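Side-chain contacts in cytochrome P450 (CYP102L1) (Mycobacterium phage Adler, PDB 6N6Q), which binds haem and, as a phage-encoded member of the cytochrome P450 family, probably catalyses monooxygenation of a substrate that remains to be defined: residues Asn141-Ala144 against Trp149-Ile152; Thr156-Ile161 against Ala177-Asn182; Tyr171-Leu176 against Asn182-Ala187. One frame throughout, in Å; residues are numbered along the deposited sequence.

Contact 1: Asn141-Ala144 against Trp149-Ile152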
loop_
_atom_site.group_PDB
_atom_site.type_symbol
_atom_site.label_atom_id
_atom_site.label_comp_id
_atom_site.label_asym_id
_atom_site.label_seq_id
_atom_site.Cartn_x
_atom_site.Cartn_y
_atom_site.Cartn_z
ATOM N N ASN A 141 2.935 18.261 17.477
ATOM C CA ASN A 141 3.013 19.595 18.065
ATOM C C ASN A 141 4.236 19.715 18.966
ATOM O O ASN A 141 4.985 20.697 18.892
ATOM C CB ASN A 141 1.740 19.906 18.853
ATOM C CG ASN A 141 0.556 20.219 17.958
ATOM O OD1 ASN A 141 0.720 20.673 16.824
ATOM N ND2 ASN A 141 -0.647 19.985 18.469
ATOM N N THR A 142 4.454 18.717 19.826
ATOM C CA THR A 142 5.597 18.747 20.732
ATOM C C THR A 142 6.913 18.707 19.963
ATOM O O THR A 142 7.887 19.362 20.350
ATOM C CB THR A 142 5.515 17.578 21.713
ATOM O OG1 THR A 142 4.221 17.561 22.328
ATOM C CG2 THR A 142 6.581 17.706 22.790
ATOM N N ARG A 143 6.958 17.947 18.866
ATOM C CA ARG A 143 8.178 17.878 18.071
ATOM C C ARG A 143 8.426 19.176 17.314
ATOM O O ARG A 143 9.581 19.577 17.138
ATOM C CB ARG A 143 8.105 16.695 17.107
ATOM C CG ARG A 143 7.637 15.412 17.769
ATOM C CD ARG A 143 7.906 14.202 16.900
ATOM N NE ARG A 143 9.324 14.072 16.585
ATOM C CZ ARG A 143 9.887 12.956 16.137
ATOM N NH1 ARG A 143 9.153 11.866 15.960
ATOM N NH2 ARG A 143 11.186 12.928 15.873
ATOM N N ALA A 144 7.362 19.840 16.858
ATOM C CA ALA A 144 7.521 21.152 16.239
ATOM C C ALA A 144 7.990 22.181 17.256
ATOM O O ALA A 144 8.789 23.067 16.932
ATOM C CB ALA A 144 6.205 21.593 15.598
ATOM N N TRP A 149 13.896 17.079 14.003
ATOM C CA TRP A 149 13.788 16.447 12.696
ATOM C C TRP A 149 13.060 15.117 12.831
ATOM O O TRP A 149 13.424 14.280 13.663
ATOM C CB TRP A 149 15.170 16.242 12.077
ATOM C CG TRP A 149 15.756 17.503 11.534
ATOM C CD1 TRP A 149 16.679 18.306 12.136
ATOM C CD2 TRP A 149 15.452 18.116 10.275
ATOM N NE1 TRP A 149 16.973 19.378 11.328
ATOM C CE2 TRP A 149 16.232 19.284 10.180
ATOM C CE3 TRP A 149 14.596 17.789 9.218
ATOM C CZ2 TRP A 149 16.183 20.126 9.071
ATOM C CZ3 TRP A 149 14.549 18.626 8.119
ATOM C CH2 TRP A 149 15.336 19.781 8.054
ATOM N N ILE A 150 12.032 14.927 12.011
ATOM C CA ILE A 150 11.129 13.789 12.112
ATOM C C ILE A 150 11.433 12.819 10.982
ATOM O O ILE A 150 11.448 13.208 9.808
ATOM C CB ILE A 150 9.659 14.242 12.065
ATOM C CG1 ILE A 150 9.307 15.036 13.325
ATOM C CG2 ILE A 150 8.734 13.053 11.883
ATOM C CD1 ILE A 150 7.880 15.533 13.353
ATOM N N ASP A 151 11.679 11.559 11.334
ATOM C CA ASP A 151 11.770 10.503 10.333
ATOM C C ASP A 151 10.370 10.214 9.808
ATOM O O ASP A 151 9.549 9.609 10.505
ATOM C CB ASP A 151 12.414 9.257 10.930
ATOM C CG ASP A 151 12.700 8.192 9.887
ATOM O OD1 ASP A 151 12.207 7.054 10.037
ATOM O OD2 ASP A 151 13.403 8.503 8.901
ATOM N N ILE A 152 10.092 10.657 8.586
ATOM C CA ILE A 152 8.732 10.696 8.047
ATOM C C ILE A 152 8.187 9.301 7.744
ATOM O O ILE A 152 7.054 9.004 8.150
ATOM C CB ILE A 152 8.665 11.605 6.807
ATOM C CG1 ILE A 152 9.074 13.030 7.179
ATOM C CG2 ILE A 152 7.265 11.604 6.211
ATOM C CD1 ILE A 152 8.184 13.663 8.228
#

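Contact 2: Thr156-Ile161 against Ala177-Asn182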
loop_
_atom_site.group_PDB
_atom_site.type_symbol
_atom_site.label_atom_id
_atom_site.label_comp_id
_atom_site.label_asym_id
_atom_site.label_seq_id
_atom_site.Cartn_x
_atom_site.Cartn_y
_atom_site.Cartn_z
ATOM N N THR A 156 4.789 7.947 9.709
ATOM C CA THR A 156 3.592 7.658 8.925
ATOM C C THR A 156 3.229 6.179 8.974
ATOM O O THR A 156 2.057 5.825 8.793
ATOM C CB THR A 156 3.777 8.104 7.473
ATOM O OG1 THR A 156 4.900 7.422 6.902
ATOM C CG2 THR A 156 4.005 9.605 7.393
ATOM N N ASN A 157 4.203 5.300 9.217
ATOM C CA ASN A 157 3.888 3.878 9.293
ATOM C C ASN A 157 3.262 3.503 10.630
ATOM O O ASN A 157 2.414 2.605 10.677
ATOM C CB ASN A 157 5.138 3.038 9.032
ATOM C CG ASN A 157 4.835 1.782 8.236
ATOM O OD1 ASN A 157 3.853 1.088 8.501
ATOM N ND2 ASN A 157 5.669 1.495 7.245
ATOM N N ARG A 158 3.654 4.174 11.716
ATOM C CA ARG A 158 2.942 3.993 12.977
ATOM C C ARG A 158 1.510 4.497 12.878
ATOM O O ARG A 158 0.609 3.940 13.517
ATOM C CB ARG A 158 3.661 4.717 14.117
ATOM C CG ARG A 158 5.131 4.383 14.273
ATOM C CD ARG A 158 5.657 4.950 15.581
ATOM N NE ARG A 158 5.190 4.175 16.728
ATOM C CZ ARG A 158 4.957 4.685 17.933
ATOM N NH1 ARG A 158 5.129 5.981 18.154
ATOM N NH2 ARG A 158 4.537 3.900 18.916
ATOM N N LEU A 159 1.282 5.547 12.087
ATOM C CA LEU A 159 -0.055 6.121 11.970
ATOM C C LEU A 159 -0.998 5.181 11.231
ATOM O O LEU A 159 -2.065 4.822 11.745
ATOM C CB LEU A 159 0.014 7.477 11.262
ATOM C CG LEU A 159 -1.346 8.050 10.854
ATOM C CD1 LEU A 159 -2.214 8.306 12.075
ATOM C CD2 LEU A 159 -1.187 9.315 10.019
ATOM N N THR A 160 -0.621 4.772 10.016
ATOM C CA THR A 160 -1.512 3.952 9.203
ATOM C C THR A 160 -1.793 2.606 9.856
ATOM O O THR A 160 -2.852 2.012 9.620
ATOM C CB THR A 160 -0.923 3.754 7.806
ATOM O OG1 THR A 160 0.294 3.007 7.899
ATOM C CG2 THR A 160 -0.640 5.103 7.153
ATOM N N ILE A 161 -0.866 2.107 10.677
ATOM C CA ILE A 161 -1.142 0.907 11.461
ATOM C C ILE A 161 -2.316 1.153 12.398
ATOM O O ILE A 161 -3.270 0.368 12.450
ATOM C CB ILE A 161 0.113 0.465 12.236
ATOM C CG1 ILE A 161 1.081 -0.275 11.312
ATOM C CG2 ILE A 161 -0.271 -0.411 13.422
ATOM C CD1 ILE A 161 2.432 -0.524 11.930
ATOM N N ALA A 177 1.619 9.293 20.541
ATOM C CA ALA A 177 2.426 10.201 21.348
ATOM C C ALA A 177 3.598 9.476 21.997
ATOM O O ALA A 177 4.631 10.093 22.278
ATOM C CB ALA A 177 1.561 10.871 22.414
ATOM N N ASP A 178 3.457 8.177 22.235
ATOM C CA ASP A 178 4.494 7.360 22.843
ATOM C C ASP A 178 5.379 6.746 21.762
ATOM O O ASP A 178 4.993 6.635 20.596
ATOM C CB ASP A 178 3.862 6.264 23.704
ATOM C CG ASP A 178 4.828 5.679 24.710
ATOM O OD1 ASP A 178 5.185 6.387 25.676
ATOM O OD2 ASP A 178 5.224 4.508 24.540
ATOM N N HIS A 179 6.588 6.346 22.163
ATOM C CA HIS A 179 7.544 5.759 21.232
ATOM C C HIS A 179 7.953 4.340 21.606
ATOM O O HIS A 179 8.924 3.819 21.046
ATOM C CB HIS A 179 8.784 6.646 21.103
ATOM C CG HIS A 179 8.747 7.558 19.916
ATOM N ND1 HIS A 179 8.018 8.728 19.899
ATOM C CD2 HIS A 179 9.333 7.462 18.699
ATOM C CE1 HIS A 179 8.165 9.318 18.726
ATOM N NE2 HIS A 179 8.958 8.570 17.979
ATOM N N SER A 180 7.248 3.701 22.534
ATOM C CA SER A 180 7.436 2.278 22.764
ATOM C C SER A 180 6.684 1.493 21.700
ATOM O O SER A 180 5.553 1.832 21.340
ATOM C CB SER A 180 6.949 1.881 24.157
ATOM O OG SER A 180 7.695 2.538 25.166
ATOM N N GLU A 181 7.321 0.446 21.185
ATOM C CA GLU A 181 6.736 -0.360 20.125
ATOM C C GLU A 181 6.062 -1.592 20.716
ATOM O O GLU A 181 6.604 -2.242 21.613
ATOM C CB GLU A 181 7.793 -0.777 19.102
ATOM C CG GLU A 181 7.210 -1.135 17.741
ATOM C CD GLU A 181 6.448 0.020 17.112
ATOM O OE1 GLU A 181 6.905 1.177 17.237
ATOM O OE2 GLU A 181 5.387 -0.224 16.498
ATOM N N ASN A 182 4.873 -1.895 20.210
ATOM C CA ASN A 182 4.144 -3.068 20.666
ATOM C C ASN A 182 4.937 -4.329 20.324
ATOM O O ASN A 182 5.598 -4.382 19.280
ATOM C CB ASN A 182 2.761 -3.111 20.011
ATOM C CG ASN A 182 1.774 -3.960 20.781
ATOM O OD1 ASN A 182 1.715 -5.177 20.609
ATOM N ND2 ASN A 182 0.980 -3.319 21.631
#

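Contact 3: Tyr171-Leu176 against Asn182-Ala187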
loop_
_atom_site.group_PDB
_atom_site.type_symbol
_atom_site.label_atom_id
_atom_site.label_comp_id
_atom_site.label_asym_id
_atom_site.label_seq_id
_atom_site.Cartn_x
_atom_site.Cartn_y
_atom_site.Cartn_z
ATOM N N TYR A 171 -9.061 -2.017 17.571
ATOM C CA TYR A 171 -7.952 -2.441 18.410
ATOM C C TYR A 171 -6.803 -1.455 18.265
ATOM O O TYR A 171 -6.525 -0.968 17.165
ATOM C CB TYR A 171 -7.480 -3.855 18.045
ATOM C CG TYR A 171 -6.571 -4.468 19.084
ATOM C CD1 TYR A 171 -7.095 -5.149 20.174
ATOM C CD2 TYR A 171 -5.191 -4.356 18.984
ATOM C CE1 TYR A 171 -6.273 -5.707 21.133
ATOM C CE2 TYR A 171 -4.359 -4.912 19.938
ATOM C CZ TYR A 171 -4.906 -5.587 21.009
ATOM O OH TYR A 171 -4.084 -6.142 21.963
ATOM N N GLN A 172 -6.140 -1.164 19.377
ATOM C CA GLN A 172 -5.029 -0.225 19.413
ATOM C C GLN A 172 -3.746 -0.971 19.746
ATOM O O GLN A 172 -3.701 -1.740 20.712
ATOM C CB GLN A 172 -5.285 0.883 20.438
ATOM C CG GLN A 172 -4.109 1.821 20.651
ATOM C CD GLN A 172 -4.470 3.027 21.496
ATOM O OE1 GLN A 172 -5.572 3.568 21.385
ATOM N NE2 GLN A 172 -3.545 3.453 22.351
ATOM N N PHE A 173 -2.708 -0.748 18.943
ATOM C CA PHE A 173 -1.401 -1.352 19.169
ATOM C C PHE A 173 -0.413 -0.398 19.821
ATOM O O PHE A 173 0.301 -0.790 20.748
ATOM C CB PHE A 173 -0.813 -1.865 17.849
ATOM C CG PHE A 173 -1.513 -3.074 17.307
ATOM C CD1 PHE A 173 -1.364 -4.307 17.921
ATOM C CD2 PHE A 173 -2.312 -2.983 16.181
ATOM C CE1 PHE A 173 -2.006 -5.425 17.426
ATOM C CE2 PHE A 173 -2.956 -4.099 15.680
ATOM C CZ PHE A 173 -2.802 -5.321 16.303
ATOM N N ASN A 174 -0.355 0.847 19.356
ATOM C CA ASN A 174 0.566 1.837 19.891
ATOM C C ASN A 174 -0.165 3.146 20.138
ATOM O O ASN A 174 -1.185 3.438 19.509
ATOM C CB ASN A 174 1.747 2.085 18.940
ATOM C CG ASN A 174 2.790 0.990 19.006
ATOM O OD1 ASN A 174 3.145 0.519 20.087
ATOM N ND2 ASN A 174 3.289 0.579 17.847
ATOM N N ASN A 175 0.369 3.928 21.070
ATOM C CA ASN A 175 -0.039 5.310 21.270
ATOM C C ASN A 175 0.939 6.193 20.505
ATOM O O ASN A 175 2.148 6.138 20.750
ATOM C CB ASN A 175 -0.060 5.668 22.755
ATOM C CG ASN A 175 -0.537 7.084 23.007
ATOM O OD1 ASN A 175 0.264 8.012 23.106
ATOM N ND2 ASN A 175 -1.850 7.258 23.112
ATOM N N LEU A 176 0.415 6.993 19.572
ATOM C CA LEU A 176 1.285 7.745 18.671
ATOM C C LEU A 176 2.119 8.781 19.414
ATOM O O LEU A 176 3.220 9.122 18.969
ATOM C CB LEU A 176 0.454 8.411 17.575
ATOM C CG LEU A 176 -0.326 7.443 16.680
ATOM C CD1 LEU A 176 -1.033 8.193 15.565
ATOM C CD2 LEU A 176 0.593 6.368 16.113
ATOM N N ASN A 182 4.873 -1.895 20.210
ATOM C CA ASN A 182 4.144 -3.068 20.666
ATOM C C ASN A 182 4.937 -4.329 20.324
ATOM O O ASN A 182 5.598 -4.382 19.280
ATOM C CB ASN A 182 2.761 -3.111 20.011
ATOM C CG ASN A 182 1.774 -3.960 20.781
ATOM O OD1 ASN A 182 1.715 -5.177 20.609
ATOM N ND2 ASN A 182 0.980 -3.319 21.631
ATOM N N PRO A 183 4.922 -5.348 21.186
ATOM C CA PRO A 183 5.627 -6.591 20.836
ATOM C C PRO A 183 5.038 -7.293 19.627
ATOM O O PRO A 183 5.786 -7.909 18.858
ATOM C CB PRO A 183 5.496 -7.442 22.109
ATOM C CG PRO A 183 4.312 -6.871 22.831
ATOM C CD PRO A 183 4.335 -5.401 22.535
ATOM N N PHE A 184 3.719 -7.207 19.429
ATOM C CA PHE A 184 3.091 -7.873 18.292
ATOM C C PHE A 184 3.613 -7.322 16.970
ATOM O O PHE A 184 3.995 -8.084 16.075
ATOM C CB PHE A 184 1.570 -7.724 18.370
ATOM C CG PHE A 184 0.848 -8.228 17.152
ATOM C CD1 PHE A 184 0.514 -9.567 17.034
ATOM C CD2 PHE A 184 0.504 -7.365 16.122
ATOM C CE1 PHE A 184 -0.150 -10.035 15.916
ATOM C CE2 PHE A 184 -0.159 -7.829 15.001
ATOM C CZ PHE A 184 -0.487 -9.166 14.899
ATOM N N ILE A 185 3.631 -5.995 16.826
ATOM C CA ILE A 185 4.071 -5.403 15.566
ATOM C C ILE A 185 5.552 -5.678 15.328
ATOM O O ILE A 185 5.988 -5.807 14.178
ATOM C CB ILE A 185 3.746 -3.894 15.542
ATOM C CG1 ILE A 185 4.257 -3.242 14.256
ATOM C CG2 ILE A 185 4.321 -3.196 16.753
ATOM C CD1 ILE A 185 3.607 -3.784 13.004
ATOM N N THR A 186 6.344 -5.802 16.397
ATOM C CA THR A 186 7.751 -6.152 16.227
ATOM C C THR A 186 7.904 -7.574 15.700
ATOM O O THR A 186 8.748 -7.834 14.834
ATOM C CB THR A 186 8.500 -5.986 17.550
ATOM O OG1 THR A 186 8.369 -4.636 18.010
ATOM C CG2 THR A 186 9.974 -6.297 17.370
ATOM N N ALA A 187 7.090 -8.505 16.202
ATOM C CA ALA A 187 7.176 -9.888 15.745
ATOM C C ALA A 187 6.753 -10.019 14.286
ATOM O O ALA A 187 7.314 -10.833 13.542
ATOM C CB ALA A 187 6.322 -10.789 16.637
#

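Contact 1: Asn141-Ala144 against Trp149-Ile152
Arg143 and Ile150 make nearly all of this contact, and most of it is packing, alkyl on alkyl at the stem and guanidinium face on a methylene at the head. The arginine lays its aliphatic stem along the end of the isoleucine: its CB is 3.9 Å and its CD 3.8 Å from Ile150 CD1. The head then passes over the same branch, with Ile150 CG1 lying 3.3 Å above one face of the guanidinium but displaced toward its rim, so that the methylene comes to 3.4 Å from Arg143 NE and 3.5 Å from Arg143 CZ. A bend at chi3 (58°) brings the flat group over the methylene instead of carrying it straight out from the helix. Ile150 offers CG1 and CD1 in an extended arm (chi2 179°), so that both atoms lie alongside CD and NE, with CG1 alone reaching on to CZ.

Polar contact is slighter. Arg143 NH2 comes within 3.4 Å of Trp149 O, approaching obliquely to the plane of its own group. The stronger partner of this charge is Glu155, which forms a salt bridge with NH1 from the first turn of helix 152-169.

The pair joins the C-terminal end of helix 119-145, the D helix in P450 terms, to the edge strand 150-151. That strand pairs with strand 464-469, on which Ile150 packs against Leu467, and it leads directly into helix 152-169.

Contact 2: Thr156-Ile161 against Ala177-Asn182
Arg158 sets NH1 over the imidazole of His179, about 4.3 Å above the centre of one face. The arginine stands on the side of helix 152-169 that faces residues 177-182 and reaches across to them, the one helix residue doing the work. Its first torsion sets CG beside the backbone N, and a bend at chi3 (74°) turns the guanidinium to the loop backbone.

The main bond goes to a main-chain oxygen. Arg158 NH1 donates to Asp178 O at 2.5 Å, a length too short to be pressed at this resolution, but the direction is good: the N-H...O angle is 163°, and the oxygen lies at the edge of the guanidinium, near its plane. NH2 adds a weak, bent bond to the same Asp178 O at 3.2 Å. Ser180 O is also close to NH2, but the angle is too poor for a bond.

The acidic partner is Glu181. Its bend at chi2 brings OE1 to 3.5 Å from Arg158 NE, a long salt bridge in which the carboxylate and guanidinium planes stand 73° apart, so this is no side-by-side, two-pronged pairing. OE2 of the same carboxylate makes a weak bond to Asn174 ND2.

Asp178 turns its carboxylate back on the loop. Its OD2 accepts from Ser180 N at 3.0 Å, closing an Asx turn that fixes the bend just after the carbonyl used by Arg158.

This E-F connection is therefore tied to helix 152-169 by one cation shared between a carbonyl and a carboxylate. With its loop partners exposed, the long ionic pair is probably weakened by solvent; the bond to Asp178 O, whose length is doubtful but whose direction is good, is probably the more specific link.

Contact 3: Tyr171-Leu176 against Asn182-Ala187
Phe173 and Phe184 form the dense side of this contact. Their planes are 9° apart, with the rings offset until little of one lies over the other; the centroids are 5.1 Å apart and the closest atoms, Phe173 CE1 and Phe184 CD2, are 3.4 Å apart. Tyr171 presents CD2 over the centre of one Phe173 face, and Leu276 of helix 265-296 touches both phenylalanines.

Asn182 links this packed end to the polar one. Its ND2 donates to Phe173 O at 2.8 Å, in the carbonyl plane and on a lone pair, although the oxygen lies 31° out of the asparagine's own amide plane. The other end of that amide, OD1, accepts from Phe184 N at 3.1 Å, again on a lone pair. Asn182 is thus the side-chain N-cap of helix 183-196, the F helix of the P450 fold, and the same amide ties the preceding loop to the helix start. With CG anti to the backbone N (chi1 -159°), the amide can reach both partners, and having a bond at each end should fix its rotation. Thr186 OG1 adds a bond to Asn182 O one turn on.

Away from the rings the fit is slacker. Asn174 OD1 receives a weak, bent bond from Asn182 N at 3.0 Å, and the two amides are steeply inclined to each other. Asn174 ND2 has a weak bond to Glu181, and it merely brushes Ile185 CG2 at 4.1 Å, near the partly exposed flank of the helix.

The most buried of the three is contact 3, where aromatic rings pack beside a helix cap; contact 2 lies at the surface and relies on charge and a main-chain carbonyl, and contact 1, partly buried, sets an arginine on an aliphatic branch. Contacts 2 and 3 share Asn182 and are only 7 Å apart between centres. They fix different parts of the connection between helices 152-169 and 183-196, one to the former helix, the other to the start of the latter. Contact 1 precedes both in the chain and joins helix 119-145 to a strand instead, yet it meets contact 2 where Arg143 packs on His179.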